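Local coordinates for protein prolyl-ACP dehydrogenase (Oscillatoria sp., PDB 4IRN) that uses FAD to oxidise prolyl groups carried on an acyl carrier protein, a step in the biosynthesis of the cyanotoxin anatoxin-a, at residues D100-A105 and K338-K343; T219-E224 and C254-A259; K65-E70 and G240-E245; K49-F54 and Q109-G114. All blocks are in the same frame, centred on the assembly; numbering follows the deposited sequence.

Contact 1 (D100-A105 and K338-K343)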
loop_
_atom_site.group_PDB
_atom_site.type_symbol
_atom_site.label_atom_id
_atom_site.label_comp_id
_atom_site.label_asym_id
_atom_site.label_seq_id
_atom_site.Cartn_x
_atom_site.Cartn_y
_atom_site.Cartn_z
ATOM N N ASP A 100 22.976 -19.449 -23.595
ATOM C CA ASP A 100 22.945 -18.006 -23.471
ATOM C C ASP A 100 22.079 -17.677 -22.242
ATOM O O ASP A 100 21.216 -18.482 -21.866
ATOM C CB ASP A 100 22.433 -17.327 -24.746
ATOM C CG ASP A 100 21.000 -17.635 -25.094
ATOM O OD1 ASP A 100 20.755 -18.694 -25.730
ATOM O OD2 ASP A 100 20.119 -16.813 -24.750
ATOM N N ILE A 101 22.355 -16.539 -21.590
ATOM C CA ILE A 101 21.687 -16.091 -20.361
ATOM C C ILE A 101 20.168 -16.038 -20.476
ATOM O O ILE A 101 19.480 -16.546 -19.585
ATOM C CB ILE A 101 22.283 -14.764 -19.820
ATOM C CG1 ILE A 101 23.836 -14.783 -19.775
ATOM C CG2 ILE A 101 21.689 -14.398 -18.467
ATOM C CD1 ILE A 101 24.545 -15.935 -18.989
ATOM N N LEU A 102 19.644 -15.447 -21.571
ATOM C CA LEU A 102 18.195 -15.354 -21.800
ATOM C C LEU A 102 17.505 -16.727 -21.822
ATOM O O LEU A 102 16.436 -16.873 -21.229
ATOM C CB LEU A 102 17.868 -14.519 -23.043
ATOM C CG LEU A 102 17.969 -13.003 -22.832
ATOM C CD1 LEU A 102 18.449 -12.295 -24.094
ATOM C CD2 LEU A 102 16.653 -12.411 -22.294
ATOM N N THR A 103 18.160 -17.742 -22.428
ATOM C CA THR A 103 17.674 -19.122 -22.469
ATOM C C THR A 103 17.775 -19.728 -21.067
ATOM O O THR A 103 16.839 -20.400 -20.636
ATOM C CB THR A 103 18.426 -19.940 -23.535
ATOM O OG1 THR A 103 18.304 -19.283 -24.796
ATOM C CG2 THR A 103 17.903 -21.375 -23.661
ATOM N N THR A 104 18.901 -19.476 -20.360
ATOM C CA THR A 104 19.165 -19.958 -18.996
ATOM C C THR A 104 18.065 -19.461 -18.035
ATOM O O THR A 104 17.507 -20.272 -17.298
ATOM C CB THR A 104 20.594 -19.569 -18.545
ATOM O OG1 THR A 104 21.536 -19.895 -19.563
ATOM C CG2 THR A 104 21.008 -20.232 -17.246
ATOM N N ALA A 105 17.721 -18.153 -18.099
ATOM C CA ALA A 105 16.687 -17.517 -17.277
ATOM C C ALA A 105 15.298 -18.082 -17.579
ATOM O O ALA A 105 14.529 -18.351 -16.653
ATOM C CB ALA A 105 16.704 -16.006 -17.482
ATOM N N LYS A 338 15.391 -8.266 -18.470
ATOM C CA LYS A 338 16.249 -7.107 -18.708
ATOM C C LYS A 338 17.695 -7.450 -18.270
ATOM O O LYS A 338 18.630 -7.238 -19.043
ATOM C CB LYS A 338 15.708 -5.848 -17.980
ATOM C CG LYS A 338 16.617 -4.628 -18.057
ATOM C CD LYS A 338 16.332 -3.653 -19.202
ATOM C CE LYS A 338 17.371 -2.553 -19.234
ATOM N NZ LYS A 338 16.783 -1.187 -19.145
ATOM N N VAL A 339 17.857 -7.969 -17.032
ATOM C CA VAL A 339 19.138 -8.387 -16.447
ATOM C C VAL A 339 19.776 -9.480 -17.317
ATOM O O VAL A 339 20.965 -9.392 -17.638
ATOM C CB VAL A 339 18.984 -8.854 -14.973
ATOM C CG1 VAL A 339 20.324 -9.266 -14.379
ATOM C CG2 VAL A 339 18.368 -7.772 -14.117
ATOM N N ALA A 340 18.970 -10.498 -17.703
ATOM C CA ALA A 340 19.378 -11.613 -18.556
ATOM C C ALA A 340 19.950 -11.109 -19.875
ATOM O O ALA A 340 21.013 -11.571 -20.278
ATOM C CB ALA A 340 18.205 -12.557 -18.805
ATOM N N TRP A 341 19.294 -10.112 -20.499
ATOM C CA TRP A 341 19.734 -9.505 -21.754
ATOM C C TRP A 341 21.059 -8.756 -21.557
ATOM O O TRP A 341 22.014 -9.001 -22.297
ATOM C CB TRP A 341 18.651 -8.557 -22.310
ATOM C CG TRP A 341 18.979 -7.990 -23.661
ATOM C CD1 TRP A 341 18.737 -8.570 -24.871
ATOM C CD2 TRP A 341 19.657 -6.756 -23.936
ATOM N NE1 TRP A 341 19.198 -7.763 -25.885
ATOM C CE2 TRP A 341 19.774 -6.646 -25.340
ATOM C CE3 TRP A 341 20.179 -5.724 -23.130
ATOM C CZ2 TRP A 341 20.370 -5.542 -25.959
ATOM C CZ3 TRP A 341 20.779 -4.632 -23.746
ATOM C CH2 TRP A 341 20.869 -4.550 -25.145
ATOM N N MET A 342 21.116 -7.866 -20.552
ATOM C CA MET A 342 22.289 -7.058 -20.218
ATOM C C MET A 342 23.534 -7.888 -19.939
ATOM O O MET A 342 24.599 -7.581 -20.477
ATOM C CB MET A 342 21.986 -6.152 -19.027
ATOM C CG MET A 342 21.094 -4.990 -19.371
ATOM S SD MET A 342 21.025 -3.839 -17.995
ATOM C CE MET A 342 22.521 -2.907 -18.293
ATOM N N LYS A 343 23.399 -8.951 -19.104
ATOM C CA LYS A 343 24.495 -9.861 -18.765
ATOM C C LYS A 343 24.956 -10.693 -19.968
ATOM O O LYS A 343 26.149 -10.999 -20.072
ATOM C CB LYS A 343 24.160 -10.737 -17.548
ATOM C CG LYS A 343 24.549 -10.113 -16.203
ATOM C CD LYS A 343 26.029 -9.710 -16.124
ATOM C CE LYS A 343 26.540 -9.695 -14.714
ATOM N NZ LYS A 343 28.008 -9.462 -14.668
#

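Contact 2 (T219-E224 and C254-A259)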
loop_
_atom_site.group_PDB
_atom_site.type_symbol
_atom_site.label_atom_id
_atom_site.label_comp_id
_atom_site.label_asym_id
_atom_site.label_seq_id
_atom_site.Cartn_x
_atom_site.Cartn_y
_atom_site.Cartn_z
ATOM N N THR A 219 39.939 -9.905 -0.074
ATOM C CA THR A 219 40.509 -10.940 -0.947
ATOM C C THR A 219 39.682 -12.237 -0.834
ATOM O O THR A 219 39.192 -12.554 0.250
ATOM C CB THR A 219 42.017 -11.129 -0.620
ATOM O OG1 THR A 219 42.661 -9.851 -0.521
ATOM C CG2 THR A 219 42.748 -11.967 -1.656
ATOM N N THR A 220 39.529 -12.980 -1.958
ATOM C CA THR A 220 38.774 -14.241 -2.043
ATOM C C THR A 220 39.703 -15.462 -2.073
ATOM O O THR A 220 40.743 -15.432 -2.738
ATOM C CB THR A 220 37.827 -14.214 -3.243
ATOM O OG1 THR A 220 37.239 -12.917 -3.356
ATOM C CG2 THR A 220 36.740 -15.287 -3.167
ATOM N N PHE A 221 39.311 -16.544 -1.357
ATOM C CA PHE A 221 40.057 -17.806 -1.258
ATOM C C PHE A 221 39.147 -19.010 -1.481
ATOM O O PHE A 221 37.985 -19.000 -1.057
ATOM C CB PHE A 221 40.757 -17.917 0.104
ATOM C CG PHE A 221 41.722 -16.792 0.382
ATOM C CD1 PHE A 221 43.047 -16.868 -0.043
ATOM C CD2 PHE A 221 41.310 -15.651 1.063
ATOM C CE1 PHE A 221 43.935 -15.813 0.190
ATOM C CE2 PHE A 221 42.193 -14.590 1.283
ATOM C CZ PHE A 221 43.503 -14.682 0.854
ATOM N N MET A 222 39.675 -20.046 -2.164
ATOM C CA MET A 222 38.945 -21.287 -2.449
ATOM C C MET A 222 39.516 -22.389 -1.586
ATOM O O MET A 222 40.649 -22.816 -1.793
ATOM C CB MET A 222 39.015 -21.656 -3.937
ATOM C CG MET A 222 38.443 -20.589 -4.840
ATOM S SD MET A 222 38.543 -20.958 -6.590
ATOM C CE MET A 222 40.268 -20.705 -6.872
ATOM N N ILE A 223 38.753 -22.797 -0.568
ATOM C CA ILE A 223 39.190 -23.810 0.376
ATOM C C ILE A 223 38.364 -25.074 0.207
ATOM O O ILE A 223 37.132 -25.017 0.272
ATOM C CB ILE A 223 39.212 -23.248 1.829
ATOM C CG1 ILE A 223 40.088 -21.956 1.924
ATOM C CG2 ILE A 223 39.708 -24.293 2.830
ATOM C CD1 ILE A 223 39.793 -21.023 3.096
ATOM N N GLU A 224 39.040 -26.199 -0.021
ATOM C CA GLU A 224 38.394 -27.495 -0.164
ATOM C C GLU A 224 37.870 -27.993 1.198
ATOM O O GLU A 224 38.408 -27.613 2.241
ATOM C CB GLU A 224 39.367 -28.524 -0.758
ATOM C CG GLU A 224 39.584 -28.376 -2.254
ATOM C CD GLU A 224 40.599 -29.314 -2.882
ATOM O OE1 GLU A 224 40.836 -30.420 -2.339
ATOM O OE2 GLU A 224 41.130 -28.952 -3.956
ATOM N N CYS A 254 43.249 -21.859 9.328
ATOM C CA CYS A 254 42.982 -22.584 8.098
ATOM C C CYS A 254 44.013 -22.177 7.035
ATOM O O CYS A 254 44.044 -21.017 6.618
ATOM C CB CYS A 254 41.554 -22.303 7.646
ATOM S SG CYS A 254 40.836 -23.591 6.607
ATOM N N GLU A 255 44.900 -23.121 6.656
ATOM C CA GLU A 255 45.938 -22.887 5.655
ATOM C C GLU A 255 45.447 -23.125 4.235
ATOM O O GLU A 255 44.819 -24.151 3.961
ATOM C CB GLU A 255 47.189 -23.731 5.924
ATOM C CG GLU A 255 48.089 -23.163 7.005
ATOM C CD GLU A 255 49.414 -23.868 7.199
ATOM O OE1 GLU A 255 49.586 -25.003 6.691
ATOM O OE2 GLU A 255 50.272 -23.295 7.905
ATOM N N VAL A 256 45.771 -22.185 3.335
ATOM C CA VAL A 256 45.425 -22.246 1.916
ATOM C C VAL A 256 46.582 -21.708 1.048
ATOM O O VAL A 256 47.204 -20.701 1.395
ATOM C CB VAL A 256 44.037 -21.591 1.609
ATOM C CG1 VAL A 256 44.047 -20.072 1.806
ATOM C CG2 VAL A 256 43.543 -21.957 0.221
ATOM N N SER A 257 46.881 -22.405 -0.056
ATOM C CA SER A 257 47.932 -22.021 -0.995
ATOM C C SER A 257 47.564 -20.732 -1.742
ATOM O O SER A 257 46.380 -20.469 -1.962
ATOM C CB SER A 257 48.163 -23.150 -1.995
ATOM O OG SER A 257 49.146 -22.823 -2.964
ATOM N N ALA A 258 48.580 -19.953 -2.166
ATOM C CA ALA A 258 48.380 -18.724 -2.942
ATOM C C ALA A 258 47.788 -19.036 -4.328
ATOM O O ALA A 258 47.227 -18.153 -4.975
ATOM C CB ALA A 258 49.688 -17.975 -3.089
ATOM N N ALA A 259 47.891 -20.306 -4.758
ATOM C CA ALA A 259 47.359 -20.824 -6.014
ATOM C C ALA A 259 45.836 -20.935 -5.958
ATOM O O ALA A 259 45.186 -20.870 -7.002
ATOM C CB ALA A 259 47.953 -22.189 -6.295
#

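Contact 3 (K65-E70 and G240-E245)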
loop_
_atom_site.group_PDB
_atom_site.type_symbol
_atom_site.label_atom_id
_atom_site.label_comp_id
_atom_site.label_asym_id
_atom_site.label_seq_id
_atom_site.Cartn_x
_atom_site.Cartn_y
_atom_site.Cartn_z
ATOM N N LYS A 65 6.877 -33.943 4.197
ATOM C CA LYS A 65 7.829 -34.621 5.077
ATOM C C LYS A 65 9.224 -33.967 5.067
ATOM O O LYS A 65 9.768 -33.713 6.145
ATOM C CB LYS A 65 7.924 -36.112 4.721
ATOM C CG LYS A 65 8.816 -36.921 5.644
ATOM C CD LYS A 65 9.208 -38.235 5.024
ATOM C CE LYS A 65 9.880 -39.135 6.014
ATOM N NZ LYS A 65 8.895 -39.802 6.913
ATOM N N ASN A 66 9.808 -33.730 3.868
ATOM C CA ASN A 66 11.138 -33.111 3.706
ATOM C C ASN A 66 11.209 -31.711 4.342
ATOM O O ASN A 66 12.217 -31.364 4.968
ATOM C CB ASN A 66 11.542 -33.026 2.230
ATOM C CG ASN A 66 12.064 -34.311 1.621
ATOM O OD1 ASN A 66 11.735 -35.423 2.046
ATOM N ND2 ASN A 66 12.867 -34.175 0.571
ATOM N N ASP A 67 10.125 -30.927 4.193
ATOM C CA ASP A 67 10.047 -29.597 4.773
ATOM C C ASP A 67 9.979 -29.686 6.308
ATOM O O ASP A 67 10.732 -28.987 6.990
ATOM C CB ASP A 67 8.843 -28.831 4.207
ATOM C CG ASP A 67 8.646 -27.466 4.829
ATOM O OD1 ASP A 67 9.324 -26.511 4.392
ATOM O OD2 ASP A 67 7.834 -27.357 5.771
ATOM N N LYS A 68 9.090 -30.549 6.838
ATOM C CA LYS A 68 8.898 -30.760 8.272
ATOM C C LYS A 68 10.178 -31.296 8.937
ATOM O O LYS A 68 10.623 -30.755 9.955
ATOM C CB LYS A 68 7.713 -31.711 8.512
ATOM C CG LYS A 68 7.260 -31.801 9.962
ATOM C CD LYS A 68 6.094 -32.770 10.102
ATOM C CE LYS A 68 5.664 -32.946 11.543
ATOM N NZ LYS A 68 4.506 -33.872 11.670
ATOM N N GLU A 69 10.773 -32.336 8.341
ATOM C CA GLU A 69 11.958 -33.014 8.867
ATOM C C GLU A 69 13.308 -32.371 8.485
ATOM O O GLU A 69 14.349 -32.808 8.990
ATOM C CB GLU A 69 11.921 -34.505 8.493
ATOM C CG GLU A 69 10.774 -35.269 9.135
ATOM C CD GLU A 69 10.699 -36.745 8.798
ATOM O OE1 GLU A 69 11.745 -37.346 8.452
ATOM O OE2 GLU A 69 9.580 -37.303 8.880
ATOM N N GLU A 70 13.280 -31.331 7.616
ATOM C CA GLU A 70 14.452 -30.597 7.120
ATOM C C GLU A 70 15.384 -31.512 6.318
ATOM O O GLU A 70 16.561 -31.643 6.654
ATOM C CB GLU A 70 15.204 -29.872 8.253
ATOM C CG GLU A 70 14.361 -28.885 9.041
ATOM C CD GLU A 70 15.191 -27.915 9.850
ATOM O OE1 GLU A 70 15.516 -28.237 11.014
ATOM O OE2 GLU A 70 15.508 -26.825 9.324
ATOM N N GLY A 240 11.208 -21.186 6.363
ATOM C CA GLY A 240 11.094 -21.900 5.100
ATOM C C GLY A 240 12.474 -22.251 4.592
ATOM O O GLY A 240 13.451 -22.111 5.329
ATOM N N MET A 241 12.568 -22.699 3.326
ATOM C CA MET A 241 13.813 -23.144 2.677
ATOM C C MET A 241 14.503 -24.233 3.526
ATOM O O MET A 241 15.727 -24.359 3.507
ATOM C CB MET A 241 14.761 -21.968 2.356
ATOM C CG MET A 241 14.181 -20.932 1.415
ATOM S SD MET A 241 13.857 -21.542 -0.242
ATOM C CE MET A 241 13.539 -20.026 -1.091
ATOM N N ARG A 242 13.688 -25.026 4.257
ATOM C CA ARG A 242 14.092 -26.102 5.171
ATOM C C ARG A 242 14.792 -27.286 4.496
ATOM O O ARG A 242 15.479 -28.056 5.167
ATOM C CB ARG A 242 12.893 -26.550 6.028
ATOM C CG ARG A 242 12.482 -25.490 7.045
ATOM C CD ARG A 242 11.110 -25.699 7.646
ATOM N NE ARG A 242 11.074 -26.773 8.646
ATOM C CZ ARG A 242 11.356 -26.628 9.943
ATOM N NH1 ARG A 242 11.746 -25.452 10.420
ATOM N NH2 ARG A 242 11.272 -27.660 10.764
ATOM N N THR A 243 14.657 -27.395 3.165
ATOM C CA THR A 243 15.270 -28.439 2.351
ATOM C C THR A 243 16.632 -27.971 1.810
ATOM O O THR A 243 17.229 -28.643 0.966
ATOM C CB THR A 243 14.286 -28.941 1.292
ATOM O OG1 THR A 243 13.914 -27.837 0.476
ATOM C CG2 THR A 243 13.034 -29.571 1.905
ATOM N N ALA A 244 17.121 -26.819 2.318
ATOM C CA ALA A 244 18.422 -26.237 1.985
ATOM C C ALA A 244 19.206 -26.114 3.287
ATOM O O ALA A 244 18.698 -25.559 4.263
ATOM C CB ALA A 244 18.254 -24.868 1.334
ATOM N N GLU A 245 20.421 -26.678 3.314
ATOM C CA GLU A 245 21.271 -26.688 4.502
ATOM C C GLU A 245 22.068 -25.394 4.691
ATOM O O GLU A 245 22.899 -25.046 3.848
ATOM C CB GLU A 245 22.160 -27.938 4.514
ATOM C CG GLU A 245 21.399 -29.189 4.927
ATOM C CD GLU A 245 22.140 -30.510 4.870
ATOM O OE1 GLU A 245 23.385 -30.502 4.744
ATOM O OE2 GLU A 245 21.466 -31.560 4.965
HETATM O O HOH W 1 10.891 -25.195 3.121
#

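Contact 4 (K49-F54 and Q109-G114)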
loop_
_atom_site.group_PDB
_atom_site.type_symbol
_atom_site.label_atom_id
_atom_site.label_comp_id
_atom_site.label_asym_id
_atom_site.label_seq_id
_atom_site.Cartn_x
_atom_site.Cartn_y
_atom_site.Cartn_z
ATOM N N LYS A 49 9.818 -26.417 -21.930
ATOM C CA LYS A 49 8.783 -27.454 -21.855
ATOM C C LYS A 49 9.422 -28.778 -21.424
ATOM O O LYS A 49 8.833 -29.505 -20.631
ATOM C CB LYS A 49 8.057 -27.605 -23.207
ATOM C CG LYS A 49 6.694 -28.267 -23.116
ATOM C CD LYS A 49 6.146 -28.604 -24.505
ATOM C CE LYS A 49 4.844 -29.371 -24.446
ATOM N NZ LYS A 49 5.028 -30.779 -23.989
ATOM N N LYS A 50 10.643 -29.070 -21.917
ATOM C CA LYS A 50 11.419 -30.265 -21.570
ATOM C C LYS A 50 11.867 -30.196 -20.097
ATOM O O LYS A 50 11.859 -31.227 -19.415
ATOM C CB LYS A 50 12.632 -30.398 -22.511
ATOM C CG LYS A 50 13.409 -31.705 -22.389
ATOM C CD LYS A 50 14.744 -31.616 -23.104
ATOM C CE LYS A 50 15.651 -32.772 -22.776
ATOM N NZ LYS A 50 17.037 -32.522 -23.245
ATOM N N VAL A 51 12.235 -28.973 -19.614
ATOM C CA VAL A 51 12.647 -28.708 -18.228
ATOM C C VAL A 51 11.456 -28.950 -17.281
ATOM O O VAL A 51 11.627 -29.644 -16.276
ATOM C CB VAL A 51 13.292 -27.302 -18.045
ATOM C CG1 VAL A 51 13.565 -26.999 -16.572
ATOM C CG2 VAL A 51 14.585 -27.176 -18.848
ATOM N N ILE A 52 10.251 -28.415 -17.622
ATOM C CA ILE A 52 9.018 -28.581 -16.835
ATOM C C ILE A 52 8.668 -30.069 -16.704
ATOM O O ILE A 52 8.470 -30.538 -15.586
ATOM C CB ILE A 52 7.828 -27.725 -17.391
ATOM C CG1 ILE A 52 8.120 -26.213 -17.265
ATOM C CG2 ILE A 52 6.473 -28.083 -16.718
ATOM C CD1 ILE A 52 7.300 -25.310 -18.158
ATOM N N GLN A 53 8.638 -30.809 -17.843
ATOM C CA GLN A 53 8.342 -32.250 -17.904
ATOM C C GLN A 53 9.307 -33.073 -17.041
ATOM O O GLN A 53 8.858 -33.935 -16.285
ATOM C CB GLN A 53 8.331 -32.762 -19.355
ATOM C CG GLN A 53 7.195 -32.235 -20.246
ATOM C CD GLN A 53 5.784 -32.459 -19.741
ATOM O OE1 GLN A 53 5.404 -33.559 -19.315
ATOM N NE2 GLN A 53 4.962 -31.418 -19.822
ATOM N N PHE A 54 10.626 -32.778 -17.125
ATOM C CA PHE A 54 11.683 -33.429 -16.327
ATOM C C PHE A 54 11.427 -33.224 -14.832
ATOM O O PHE A 54 11.454 -34.185 -14.057
ATOM C CB PHE A 54 13.077 -32.887 -16.735
ATOM C CG PHE A 54 14.175 -32.973 -15.693
ATOM C CD1 PHE A 54 14.832 -34.173 -15.446
ATOM C CD2 PHE A 54 14.590 -31.838 -14.999
ATOM C CE1 PHE A 54 15.850 -34.249 -14.485
ATOM C CE2 PHE A 54 15.610 -31.914 -14.044
ATOM C CZ PHE A 54 16.236 -33.118 -13.797
ATOM N N GLN A 109 12.942 -20.287 -15.146
ATOM C CA GLN A 109 11.546 -19.957 -14.908
ATOM C C GLN A 109 10.734 -21.259 -14.999
ATOM O O GLN A 109 9.941 -21.546 -14.098
ATOM C CB GLN A 109 11.049 -18.914 -15.926
ATOM C CG GLN A 109 9.849 -18.101 -15.451
ATOM C CD GLN A 109 8.520 -18.697 -15.835
ATOM O OE1 GLN A 109 8.430 -19.647 -16.615
ATOM N NE2 GLN A 109 7.443 -18.109 -15.340
ATOM N N GLY A 110 11.037 -22.110 -16.001
ATOM C CA GLY A 110 10.416 -23.412 -16.239
ATOM C C GLY A 110 10.660 -24.390 -15.111
ATOM O O GLY A 110 9.750 -25.121 -14.716
ATOM N N LEU A 111 11.895 -24.378 -14.567
ATOM C CA LEU A 111 12.293 -25.235 -13.452
ATOM C C LEU A 111 11.477 -24.896 -12.204
ATOM O O LEU A 111 11.007 -25.806 -11.535
ATOM C CB LEU A 111 13.819 -25.131 -13.182
ATOM C CG LEU A 111 14.415 -26.048 -12.088
ATOM C CD1 LEU A 111 14.225 -27.542 -12.406
ATOM C CD2 LEU A 111 15.877 -25.748 -11.865
ATOM N N GLY A 112 11.295 -23.600 -11.931
ATOM C CA GLY A 112 10.525 -23.108 -10.793
ATOM C C GLY A 112 9.061 -23.492 -10.855
ATOM O O GLY A 112 8.463 -23.794 -9.826
ATOM N N TYR A 113 8.485 -23.508 -12.073
ATOM C CA TYR A 113 7.100 -23.889 -12.320
ATOM C C TYR A 113 6.911 -25.407 -12.104
ATOM O O TYR A 113 5.939 -25.818 -11.462
ATOM C CB TYR A 113 6.666 -23.460 -13.745
ATOM C CG TYR A 113 5.259 -23.894 -14.127
ATOM C CD1 TYR A 113 5.008 -25.176 -14.623
ATOM C CD2 TYR A 113 4.169 -23.039 -13.950
ATOM C CE1 TYR A 113 3.707 -25.602 -14.909
ATOM C CE2 TYR A 113 2.872 -23.435 -14.294
ATOM C CZ TYR A 113 2.648 -24.714 -14.785
ATOM O OH TYR A 113 1.357 -25.132 -15.023
ATOM N N GLY A 114 7.833 -26.212 -12.643
ATOM C CA GLY A 114 7.797 -27.668 -12.565
ATOM C C GLY A 114 8.260 -28.290 -11.262
ATOM O O GLY A 114 7.802 -29.379 -10.906
#

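Contact 1 (D100-A105 and K338-K343)
The indole ring of Trp341 meets Leu102 across the contact at its pyrrole side, where Leu102 CD1 lies 3.8 Å from Trp341 CD1, set obliquely to the ring. Within its own helix, CG of Met342 lies in the plane of the indole at its edge. The motif is a near-antiparallel helix pair of the acyl-CoA dehydrogenase fold: the first turn of helix 101-114, in the N-terminal helical domain and N-capped by the side chain of Asp100, packs on the last turns of helix 316-344, in the C-terminal one, with short-segment axes 8.5 Å apart and directions 149° apart. Trp341 CG is anti to the backbone N (chi1 -175°), and this turns the indole so that it lies side by side with Leu102, both side chains pointing the same way. No hydrogen bond spans the two segments, so the evidence points to apolar packing. Outside them, Ile101 also touches Trp278 and Phe282 of helix 268-282, and Ile101 N donates to Glu344 OE1, tying the start of one helix to the end of the other. Ala340 sits at the middle of the interface. Ile101 CG2 passes 3.4 Å from its backbone oxygen, Ala340 O. The small methyl of Ala340 separately meets three residues of helix 101-114: Ala340 CB is 3.8 Å from Leu102 CD2, 4.0 Å from Ile101 CG2 and, methyl to methyl, 4.0 Å from Ala105 CB.

Contact 2 (T219-E224 and C254-A259)
Val256 packs against both Phe221 and Ile223, pushing its two methyls between side chains of another strand. The strands belong to the two sheets of the middle domain, the beta domain of the acyl-CoA dehydrogenase fold, packed face to face: strand 219-224 and strand 254-257 run at 106° to one another, with axes 7.7 Å apart at closest approach. The dense part is small and made of the Phe221 ring, the branched Ile223 and Val256, and the sulfur of Cys254. Val256 CG1 lies 3.8 Å from Phe221 CD1, oblique to the ring, whereas Val256 CG2 is 3.9 Å from Ile223 CG1 and 3.6 Å from Met222 O. The rotation of the valine explains this division of labour: CG2 is anti to the backbone N and CG1 stands between N and the carbonyl carbon (chi1 68°), which spreads the methyls over neighbouring residues. Ile223 crosses Val256 at about a right angle and turns its other branch to Cys254, with Ile223 CG2 4.0 Å from Cys254 SG. Leu187 of strand 184-191 touches Phe221, Ile223 and Val256 and extends this core. The other side of strand 254-257 is quite different. Glu255 and Ser257 alternate with the packed residues, start away from strand 219-224 and are exposed; Glu255 forms a salt bridge with Lys184, and Ser257 OG accepts a weak bond from Ala259 N. No hydrogen bond joins the two segments, and Met222 O is bonded by Asn260. The chemistry therefore implies cohesion between sheets by apolar packing, with the backbone polar groups of strand 219-224 bonded largely to its own sheet neighbours.

Contact 3 (K65-E70 and G240-E245)
Arg242 grips the end of helix 63-69 by two backbone carbonyls. Its NE donates to Asp67 O at 2.8 Å (N-H...O 151°), and its NH2 donates to Lys68 O at 3.3 Å in a straighter bond (169°); both oxygens lie close to the guanidinium plane, at its edge. A bend at chi3 (75°) folds the chain back so that this edge faces the carbonyls, and NH1 is engaged by Lys238 O. Glu70, which leaves the helix with positive phi, covers one face: its CG is 3.7 Å from Arg242 NH2, and its carboxylate is stacked nearly parallel to the guanidinium. Glu70 OE2 stays 4.2 Å from Arg242 NH1, well off the plane, so only charge attraction is indicated; Glu70 OE1 is bonded to Ser237. Asp67 has its salt bridge with Arg391. Farther out, Thr243 CG2 rests 3.8 Å from Asn66 CB, while Thr243 OG1 bonds to Asp117. The loop carries a type I turn from Met241 to Ala244, whose two central residues, Arg242 and Thr243, meet the helix. The two arginine bonds join the middle domain to the N-terminal helical domain. Separately, a cation at a helix C-terminus probably complements the helix dipole.

Contact 4 (K49-F54 and Q109-G114)
A roughly parallel helix pair of the N-terminal helical domain forms this contact: helix 42-58 lies along the later turns of helix 101-114, with segment directions 28° apart and axes 7.9 Å apart, in the acyl-CoA dehydrogenase fold. Gly110 and Gly114 are spaced as in a GxxxG pattern, and both lie on the side that faces helix 42-58, so backbone rather than side chain meets the neighbour there. The geometry bears this out: Gly114 CA approaches Ile52 O to 4.2 Å, and the CA atoms of this pair are the nearest across the segments. Ile52 covers the glycine surface with its longer branch, which stands anti to the carbonyl carbon (chi1 -65°); its CG1 is 3.2 Å from Gly110 O and 3.8 Å from Gly110 CA. The carbonyl in question is also the acceptor for Gly114 N in the helix. One residue earlier, Val51 leans on Leu111, the residue next to Gly110, with CG1 3.7 Å from Leu111 N and 3.9 Å from Leu111 CB. No hydrogen bond crosses between the segments; the pair is held by apolar packing, of side chains on backbone at the glycines and of side chains on one another at Leu111 and Tyr113. Polar ties run elsewhere: Arg293 of helix 285-304 donates to Gly112 O and Tyr113 O, and Tyr113 OH is bonded to Glu296, so helix 101-114 is also hydrogen-bonded to helix 285-304. Trp88 and Phe83 also touch Val51. The second branch of Ile52 meets an aromatic edge: Ile52 CG2 lies near the plane of the Tyr113 ring, 3.9 Å from Tyr113 CD1.

Contacts 1 and 4 share helix 101-114, one at its start and the other toward its end, with centres about 17 Å apart; contact 1 ties that helix to the C-terminal domain, contact 4 to another helix of its own domain. Contact 3 links the N-terminal and middle domains, and contact 2 lies wholly within the beta domain, their centres about 31 Å apart. Contacts 2 and 3 come closer to the flavin: the side chain of Arg242 is about 10 Å and that of Ile223 about 14 Å from a bound FAD, too far for direct contact. Contacts 1 and 4 lie away from the annotated sites and concern helix packing.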